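Local coordinates for peroxisomal membrane protein LPX1 (Saccharomyces cerevisiae, PDB 2Y6U) that hydrolyses acyl esters, with lipase and phospholipase A activity, as an alpha/beta-hydrolase of the peroxisome, at residues Asn113-Ala118 with Gly147-Leu152; Gly109-Trp114 with Tyr266-Thr271. All blocks are in the same frame, centred on the assembly; numbering follows the deposited sequence.

Contact 1 (Asn113-Ala118 with Gly147-Leu152); sequences NWIDGA and GGFQAL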
ATOM      1  N   ASN A 113       1.988 -14.560  -2.392  1.00 24.15           N
ATOM      2  CA  ASN A 113       0.765 -13.924  -1.939  1.00 21.89           C
ATOM      3  C   ASN A 113       0.450 -12.876  -3.046  1.00 21.55           C
ATOM      4  O   ASN A 113       1.249 -11.947  -3.331  1.00 22.72           O
ATOM      5  CB  ASN A 113       1.032 -13.268  -0.560  1.00 20.98           C
ATOM      6  CG  ASN A 113      -0.141 -12.462  -0.062  1.00 25.32           C
ATOM      7  OD1 ASN A 113      -0.573 -11.523  -0.789  1.00 25.13           O
ATOM      8  ND2 ASN A 113      -0.604 -12.714   1.161  1.00 22.62           N
ATOM      9  N   TRP A 114      -0.702 -12.969  -3.683  1.00 20.12           N
ATOM     10  CA  TRP A 114      -0.932 -12.152  -4.884  1.00 20.75           C
ATOM     11  C   TRP A 114      -1.033 -10.676  -4.498  1.00 20.34           C
ATOM     12  O   TRP A 114      -0.811  -9.818  -5.378  1.00 22.24           O
ATOM     13  CB  TRP A 114      -2.213 -12.575  -5.592  1.00 22.46           C
ATOM     14  CG  TRP A 114      -2.206 -13.920  -6.197  1.00 21.86           C
ATOM     15  CD1 TRP A 114      -1.177 -14.843  -6.181  1.00 24.88           C
ATOM     16  CD2 TRP A 114      -3.226 -14.474  -6.963  1.00 23.50           C
ATOM     17  NE1 TRP A 114      -1.571 -15.996  -6.805  1.00 25.44           N
ATOM     18  CE2 TRP A 114      -2.781 -15.778  -7.384  1.00 25.47           C
ATOM     19  CE3 TRP A 114      -4.502 -14.047  -7.342  1.00 23.46           C
ATOM     20  CZ2 TRP A 114      -3.575 -16.613  -8.129  1.00 26.80           C
ATOM     21  CZ3 TRP A 114      -5.244 -14.816  -8.153  1.00 28.23           C
ATOM     22  CH2 TRP A 114      -4.818 -16.166  -8.496  1.00 29.71           C
ATOM     23  N   ILE A 115      -1.378 -10.382  -3.229  1.00 21.20           N
ATOM     24  CA  ILE A 115      -1.441  -9.000  -2.737  1.00 20.81           C
ATOM     25  C   ILE A 115      -0.019  -8.387  -2.662  1.00 21.55           C
ATOM     26  O   ILE A 115       0.190  -7.220  -3.004  1.00 20.85           O
ATOM     27  CB  ILE A 115      -2.205  -8.832  -1.486  1.00 20.79           C
ATOM     28  CG1 ILE A 115      -3.662  -9.366  -1.617  1.00 22.34           C
ATOM     29  CG2 ILE A 115      -2.245  -7.280  -1.088  1.00 19.61           C
ATOM     30  CD1 ILE A 115      -4.435  -9.440  -0.338  1.00 24.37           C
ATOM     31  N   ASP A 116       0.945  -9.163  -2.209  1.00 21.34           N
ATOM     32  CA  ASP A 116       2.395  -8.771  -2.303  1.00 21.57           C
ATOM     33  C   ASP A 116       2.722  -8.438  -3.776  1.00 20.92           C
ATOM     34  O   ASP A 116       3.386  -7.434  -4.065  1.00 20.79           O
ATOM     35  CB  ASP A 116       3.320  -9.872  -1.854  1.00 22.69           C
ATOM     36  CG  ASP A 116       3.240 -10.182  -0.373  1.00 25.59           C
ATOM     37  OD1 ASP A 116       2.476  -9.564   0.410  1.00 26.94           O
ATOM     38  OD2 ASP A 116       3.937 -11.197   0.040  1.00 24.63           O
ATOM     39  N   GLY A 117       2.286  -9.277  -4.700  1.00 21.11           N
ATOM     40  CA  GLY A 117       2.493  -9.019  -6.108  1.00 19.84           C
ATOM     41  C   GLY A 117       1.816  -7.682  -6.578  1.00 21.12           C
ATOM     42  O   GLY A 117       2.363  -6.969  -7.389  1.00 22.24           O
ATOM     43  N   ALA A 118       0.618  -7.358  -6.053  1.00 20.07           N
ATOM     44  CA  ALA A 118       0.026  -6.053  -6.290  1.00 19.68           C
ATOM     45  C   ALA A 118       0.824  -4.922  -5.717  1.00 19.28           C
ATOM     46  O   ALA A 118       1.013  -3.856  -6.398  1.00 18.57           O
ATOM     47  CB  ALA A 118      -1.474  -5.984  -5.830  1.00 18.31           C
ATOM     48  N   GLY A 147      -3.619 -11.565 -12.635  1.00 22.52           N
ATOM     49  CA  GLY A 147      -3.397 -10.172 -12.934  1.00 21.85           C
ATOM     50  C   GLY A 147      -4.651  -9.335 -12.761  1.00 22.28           C
ATOM     51  O   GLY A 147      -4.595  -8.170 -12.406  1.00 21.68           O
ATOM     52  N   GLY A 148      -5.791  -9.959 -12.975  1.00 21.24           N
ATOM     53  CA  GLY A 148      -7.089  -9.311 -12.761  1.00 21.29           C
ATOM     54  C   GLY A 148      -7.329  -9.130 -11.293  1.00 21.64           C
ATOM     55  O   GLY A 148      -7.797  -8.053 -10.866  1.00 21.89           O
ATOM     56  N   PHE A 149      -7.136 -10.205 -10.535  1.00 21.08           N
ATOM     57  CA  PHE A 149      -7.156 -10.046  -9.047  1.00 22.05           C
ATOM     58  C   PHE A 149      -6.254  -8.841  -8.673  1.00 22.63           C
ATOM     59  O   PHE A 149      -6.623  -7.999  -7.810  1.00 20.40           O
ATOM     60  CB  PHE A 149      -6.681 -11.336  -8.396  1.00 22.08           C
ATOM     61  CG  PHE A 149      -6.649 -11.330  -6.897  1.00 19.61           C
ATOM     62  CD1 PHE A 149      -5.623 -10.629  -6.212  1.00 19.38           C
ATOM     63  CD2 PHE A 149      -7.602 -12.026  -6.158  1.00 22.99           C
ATOM     64  CE1 PHE A 149      -5.583 -10.659  -4.811  1.00 21.49           C
ATOM     65  CE2 PHE A 149      -7.563 -12.069  -4.778  1.00 25.48           C
ATOM     66  CZ  PHE A 149      -6.553 -11.377  -4.083  1.00 22.52           C
ATOM     67  N   GLN A 150      -5.021  -8.844  -9.184  1.00 20.82           N
ATOM     68  CA  GLN A 150      -4.030  -7.826  -8.805  1.00 19.65           C
ATOM     69  C   GLN A 150      -4.374  -6.422  -9.220  1.00 19.07           C
ATOM     70  O   GLN A 150      -4.132  -5.521  -8.466  1.00 19.90           O
ATOM     71  CB  GLN A 150      -2.640  -8.233  -9.262  1.00 21.09           C
ATOM     72  CG  GLN A 150      -2.174  -9.500  -8.548  1.00 19.39           C
ATOM     73  CD  GLN A 150      -0.847  -9.987  -9.065  1.00 22.37           C
ATOM     74  OE1 GLN A 150      -0.624 -10.018 -10.278  1.00 23.59           O
ATOM     75  NE2 GLN A 150       0.011 -10.425  -8.174  1.00 20.46           N
ATOM     76  N   ALA A 151      -5.071  -6.285 -10.343  1.00 19.79           N
ATOM     77  CA  ALA A 151      -5.598  -4.974 -10.768  1.00 21.27           C
ATOM     78  C   ALA A 151      -6.531  -4.399  -9.708  1.00 21.22           C
ATOM     79  O   ALA A 151      -6.447  -3.246  -9.366  1.00 20.15           O
ATOM     80  CB  ALA A 151      -6.308  -5.071 -12.139  1.00 20.57           C
ATOM     81  N   LEU A 152      -7.505  -5.208  -9.285  1.00 20.12           N
ATOM     82  CA  LEU A 152      -8.395  -4.835  -8.192  1.00 21.41           C
ATOM     83  C   LEU A 152      -7.665  -4.490  -6.888  1.00 20.06           C
ATOM     84  O   LEU A 152      -7.919  -3.452  -6.270  1.00 20.08           O
ATOM     85  CB  LEU A 152      -9.418  -5.963  -7.929  1.00 18.91           C
ATOM     86  CG  LEU A 152     -10.447  -6.212  -8.991  1.00 23.46           C
ATOM     87  CD1 LEU A 152     -11.167  -7.612  -8.816  1.00 21.07           C
ATOM     88  CD2 LEU A 152     -11.487  -5.031  -8.987  1.00 22.27           C
TER
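W114 meets F149 edge to face, the rim of the indole pressed onto the phenyl ring. CE3 of W114 stands 3.5 Å from CG of F149, over one face but off-centre toward the CB side, and the two planes are turned 87° apart. F149 has CG anti to its backbone N (chi1 -180°), and its CB also lies against the indole, 3.6 Å from W114 CE3. F272, from the loop ahead of helix 273-279, meets both rings. The backbone of W114 makes the polar link: Q150 NE2 donates to W114 O at 3.0 Å, nearly straight at 165°, lying in the carbonyl plane on a lone pair. The same oxygen takes the helical bond from A118 N, so two donors grip it in a buried setting. I115 comes next, its CG1 3.9 Å from CE1 of F149 at the edge of the phenyl ring, near its plane.

These are the first turn of helix 114-125 and the start of helix 146-157, which follows strand 137-144 in the alpha/beta-hydrolase fold. G147 belongs to a GxSxG sequence consistent with the nucleophile elbow of this family. The segment axes approach to 8.8 Å.

G117 brings its backbone up to the Q150 amide, with CA 3.5 Å from Q150 NE2. One residue on, A118 sets its CB 3.8 Å from Q150 O, and the methyl also touches A153 and C154 further along helix 146-157.

Contact 2 (Gly109-Trp114 with Tyr266-Thr271); sequences GTNFNW and YMNMQT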
ATOM      1  N   GLY A 109      10.528 -18.538  -2.032  1.00 28.56           N
ATOM      2  CA  GLY A 109       9.916 -19.516  -1.103  1.00 27.68           C
ATOM      3  C   GLY A 109       8.563 -20.043  -1.597  1.00 27.56           C
ATOM      4  O   GLY A 109       8.225 -19.977  -2.809  1.00 28.91           O
ATOM      5  N   THR A 110       7.826 -20.698  -0.702  1.00 29.59           N
ATOM      6  CA  THR A 110       6.577 -21.391  -1.065  1.00 32.60           C
ATOM      7  C   THR A 110       5.347 -20.462  -0.980  1.00 33.02           C
ATOM      8  O   THR A 110       4.289 -20.778  -1.521  1.00 35.51           O
ATOM      9  CB  THR A 110       6.358 -22.575  -0.194  1.00 33.95           C
ATOM     10  OG1 THR A 110       6.338 -22.132   1.169  1.00 37.40           O
ATOM     11  CG2 THR A 110       7.557 -23.565  -0.406  1.00 35.15           C
ATOM     12  N   ASN A 111       5.501 -19.287  -0.405  1.00 30.95           N
ATOM     13  CA  ASN A 111       4.309 -18.475  -0.170  1.00 31.30           C
ATOM     14  C   ASN A 111       4.266 -17.319  -1.212  1.00 30.50           C
ATOM     15  O   ASN A 111       4.821 -16.280  -0.940  1.00 32.55           O
ATOM     16  CB  ASN A 111       4.343 -18.007   1.304  1.00 30.72           C
ATOM     17  CG  ASN A 111       3.042 -17.145   1.774  1.00 35.26           C
ATOM     18  OD1 ASN A 111       2.183 -16.974   0.999  1.00 34.44           O
ATOM     19  ND2 ASN A 111       2.947 -16.801   3.075  1.00 33.70           N
ATOM     20  N   PHE A 112       3.573 -17.477  -2.338  1.00 27.26           N
ATOM     21  CA  PHE A 112       3.390 -16.364  -3.223  1.00 25.60           C
ATOM     22  C   PHE A 112       1.991 -15.743  -3.016  1.00 24.09           C
ATOM     23  O   PHE A 112       0.936 -16.352  -3.327  1.00 27.37           O
ATOM     24  CB  PHE A 112       3.601 -16.791  -4.674  1.00 27.27           C
ATOM     25  CG  PHE A 112       3.330 -15.719  -5.638  1.00 26.70           C
ATOM     26  CD1 PHE A 112       4.044 -14.538  -5.601  1.00 30.81           C
ATOM     27  CD2 PHE A 112       2.294 -15.831  -6.523  1.00 30.46           C
ATOM     28  CE1 PHE A 112       3.737 -13.503  -6.466  1.00 31.91           C
ATOM     29  CE2 PHE A 112       2.068 -14.841  -7.455  1.00 29.58           C
ATOM     30  CZ  PHE A 112       2.706 -13.712  -7.423  1.00 28.84           C
ATOM     31  N   ASN A 113       1.988 -14.560  -2.392  1.00 24.15           N
ATOM     32  CA  ASN A 113       0.765 -13.924  -1.939  1.00 21.89           C
ATOM     33  C   ASN A 113       0.450 -12.876  -3.046  1.00 21.55           C
ATOM     34  O   ASN A 113       1.249 -11.947  -3.331  1.00 22.72           O
ATOM     35  CB  ASN A 113       1.032 -13.268  -0.560  1.00 20.98           C
ATOM     36  CG  ASN A 113      -0.141 -12.462  -0.062  1.00 25.32           C
ATOM     37  OD1 ASN A 113      -0.573 -11.523  -0.789  1.00 25.13           O
ATOM     38  ND2 ASN A 113      -0.604 -12.714   1.161  1.00 22.62           N
ATOM     39  N   TRP A 114      -0.702 -12.969  -3.683  1.00 20.12           N
ATOM     40  CA  TRP A 114      -0.932 -12.152  -4.884  1.00 20.75           C
ATOM     41  C   TRP A 114      -1.033 -10.676  -4.498  1.00 20.34           C
ATOM     42  O   TRP A 114      -0.811  -9.818  -5.378  1.00 22.24           O
ATOM     43  CB  TRP A 114      -2.213 -12.575  -5.592  1.00 22.46           C
ATOM     44  CG  TRP A 114      -2.206 -13.920  -6.197  1.00 21.86           C
ATOM     45  CD1 TRP A 114      -1.177 -14.843  -6.181  1.00 24.88           C
ATOM     46  CD2 TRP A 114      -3.226 -14.474  -6.963  1.00 23.50           C
ATOM     47  NE1 TRP A 114      -1.571 -15.996  -6.805  1.00 25.44           N
ATOM     48  CE2 TRP A 114      -2.781 -15.778  -7.384  1.00 25.47           C
ATOM     49  CE3 TRP A 114      -4.502 -14.047  -7.342  1.00 23.46           C
ATOM     50  CZ2 TRP A 114      -3.575 -16.613  -8.129  1.00 26.80           C
ATOM     51  CZ3 TRP A 114      -5.244 -14.816  -8.153  1.00 28.23           C
ATOM     52  CH2 TRP A 114      -4.818 -16.166  -8.496  1.00 29.71           C
ATOM     53  N   TYR A 266      -1.653 -21.737  -7.384  1.00 33.01           N
ATOM     54  CA  TYR A 266      -2.955 -22.333  -7.233  1.00 34.02           C
ATOM     55  C   TYR A 266      -3.223 -22.808  -5.800  1.00 34.22           C
ATOM     56  O   TYR A 266      -4.276 -23.338  -5.543  1.00 37.25           O
ATOM     57  CB  TYR A 266      -3.158 -23.494  -8.255  1.00 35.55           C
ATOM     58  CG  TYR A 266      -3.022 -23.027  -9.675  1.00 39.43           C
ATOM     59  CD1 TYR A 266      -4.149 -22.521 -10.398  1.00 43.71           C
ATOM     60  CD2 TYR A 266      -1.792 -23.027 -10.306  1.00 37.25           C
ATOM     61  CE1 TYR A 266      -4.010 -22.032 -11.704  1.00 44.13           C
ATOM     62  CE2 TYR A 266      -1.636 -22.509 -11.614  1.00 38.79           C
ATOM     63  CZ  TYR A 266      -2.748 -22.016 -12.301  1.00 44.79           C
ATOM     64  OH  TYR A 266      -2.601 -21.571 -13.569  1.00 44.92           O
ATOM     65  N   MET A 267      -2.256 -22.734  -4.885  1.00 32.07           N
ATOM     66  CA  MET A 267      -2.291 -23.516  -3.660  1.00 33.43           C
ATOM     67  C   MET A 267      -2.493 -22.634  -2.430  1.00 33.40           C
ATOM     68  O   MET A 267      -2.578 -23.127  -1.346  1.00 35.77           O
ATOM     69  CB  MET A 267      -0.957 -24.260  -3.521  1.00 35.23           C
ATOM     70  CG  MET A 267      -0.806 -25.349  -4.648  1.00 38.45           C
ATOM     71  SD  MET A 267       0.906 -26.039  -4.757  1.00 39.93           S
ATOM     72  CE  MET A 267       0.981 -26.918  -3.223  1.00 40.86           C
ATOM     73  N   ASN A 268      -2.578 -21.331  -2.620  1.00 32.18           N
ATOM     74  CA  ASN A 268      -2.429 -20.400  -1.470  1.00 33.13           C
ATOM     75  C   ASN A 268      -3.547 -19.358  -1.368  1.00 32.28           C
ATOM     76  O   ASN A 268      -3.424 -18.415  -0.566  1.00 29.55           O
ATOM     77  CB  ASN A 268      -1.135 -19.615  -1.770  1.00 34.10           C
ATOM     78  CG  ASN A 268      -0.452 -19.184  -0.546  1.00 38.59           C
ATOM     79  OD1 ASN A 268      -0.614 -19.764   0.567  1.00 42.35           O
ATOM     80  ND2 ASN A 268       0.265 -18.062  -0.680  1.00 40.38           N
ATOM     81  N   MET A 269      -4.599 -19.535  -2.168  1.00 31.46           N
ATOM     82  CA  MET A 269      -5.626 -18.480  -2.407  1.00 31.20           C
ATOM     83  C   MET A 269      -6.310 -18.118  -1.155  1.00 30.77           C
ATOM     84  O   MET A 269      -6.604 -16.941  -0.960  1.00 29.38           O
ATOM     85  CB  MET A 269      -6.723 -18.951  -3.310  1.00 32.60           C
ATOM     86  CG  MET A 269      -6.390 -19.075  -4.684  1.00 41.50           C
ATOM     87  SD  MET A 269      -6.246 -17.509  -5.600  1.00 42.71           S
ATOM     88  CE  MET A 269      -7.631 -16.440  -5.570  1.00 30.52           C
ATOM     89  N   GLN A 270      -6.503 -19.074  -0.238  1.00 30.55           N
ATOM     90  CA  GLN A 270      -7.236 -18.761   0.933  1.00 33.33           C
ATOM     91  C   GLN A 270      -6.542 -17.792   1.873  1.00 32.69           C
ATOM     92  O   GLN A 270      -7.172 -17.203   2.778  1.00 31.09           O
ATOM     93  CB  GLN A 270      -7.592 -20.029   1.707  1.00 38.24           C
ATOM     94  CG  GLN A 270      -8.327 -21.001   0.794  1.00 40.63           C
ATOM     95  CD  GLN A 270      -7.417 -21.923  -0.092  1.00 47.93           C
ATOM     96  OE1 GLN A 270      -6.130 -21.759  -0.247  1.00 42.43           O
ATOM     97  NE2 GLN A 270      -8.111 -22.922  -0.705  1.00 49.15           N
ATOM     98  N   THR A 271      -5.251 -17.583   1.673  1.00 32.55           N
ATOM     99  CA  THR A 271      -4.526 -16.775   2.667  1.00 31.69           C
ATOM    100  C   THR A 271      -4.581 -15.273   2.235  1.00 29.76           C
ATOM    101  O   THR A 271      -4.102 -14.404   3.001  1.00 34.23           O
ATOM    102  CB  THR A 271      -3.015 -17.163   2.736  1.00 31.16           C
ATOM    103  OG1 THR A 271      -2.439 -16.859   1.449  1.00 27.90           O
ATOM    104  CG2 THR A 271      -2.816 -18.674   3.067  1.00 33.46           C
TER
HETATM  105  O   HOH W   1       0.039 -15.478   1.974  1.00 30.68           O
HETATM  106  O   HOH W   2      -2.786 -11.761   2.870  1.00 39.59           O
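N111 and N268 both carry CG anti to the backbone N (chi1 -177° and -151°), and this brings their amides together across two loops of the alpha/beta-hydrolase domain, one leading into helix 114-125 and the other into helix 273-279. The amide planes stand nearly perpendicular. N268 ND2 donates to N111 OD1 at 2.8 Å; the acceptor lies close to the N268 amide plane, while the donor is tilted 27° from the carbonyl plane of N111. The same nitrogen also reaches F112 O in a weak bond, so one NH2 group ties a side chain and a backbone carbonyl of the 109-114 loop. The other polar atom of the N111 amide, ND2, donates to P21 O.

Water extends the link toward T271. One molecule donates to both N111 OD1 and T271 OG1 and accepts from N113 ND2; a second accepts from N113 ND2 and donates to T271 O. N113 thereby reaches T271 through water, while as N-cap of helix 114-125 its OD1 accepts from D116 N. T271 is itself tied back to its own loop, since its OG1 donates to N268 O at 2.7 Å, and its backbone N bonds to that same oxygen.

M269, which opens the short 3-10 segment 269-271, makes a Met-aromatic contact with the indole of W114. Its chain bends at chi2 and chi3, and the sulfur settles over a face of the six-membered ring, 3.8 Å from the centroid. SD comes nearest to W114 CH2, at 3.5 Å, with the CE methyl beside CZ3.

In the fold
The two contacts lie about 11 Å apart between centres and begin from the same piece of chain, sharing N113 and W114. Contact 2 comes first along it, in the loop before helix 114-125; contact 1 takes up the opening turn of that helix. Contact 1 is buried near the centre of the chain; the centre of contact 2 is about 17 Å from the chain centre, and it is partly buried. The second subunit packs on T110, M267 and N268 of contact 2 and also on D116 of contact 1. W114 takes part in both, its partners lying on helix 146-157, just after the probable nucleophile elbow, and on the much later loop before helix 273-279.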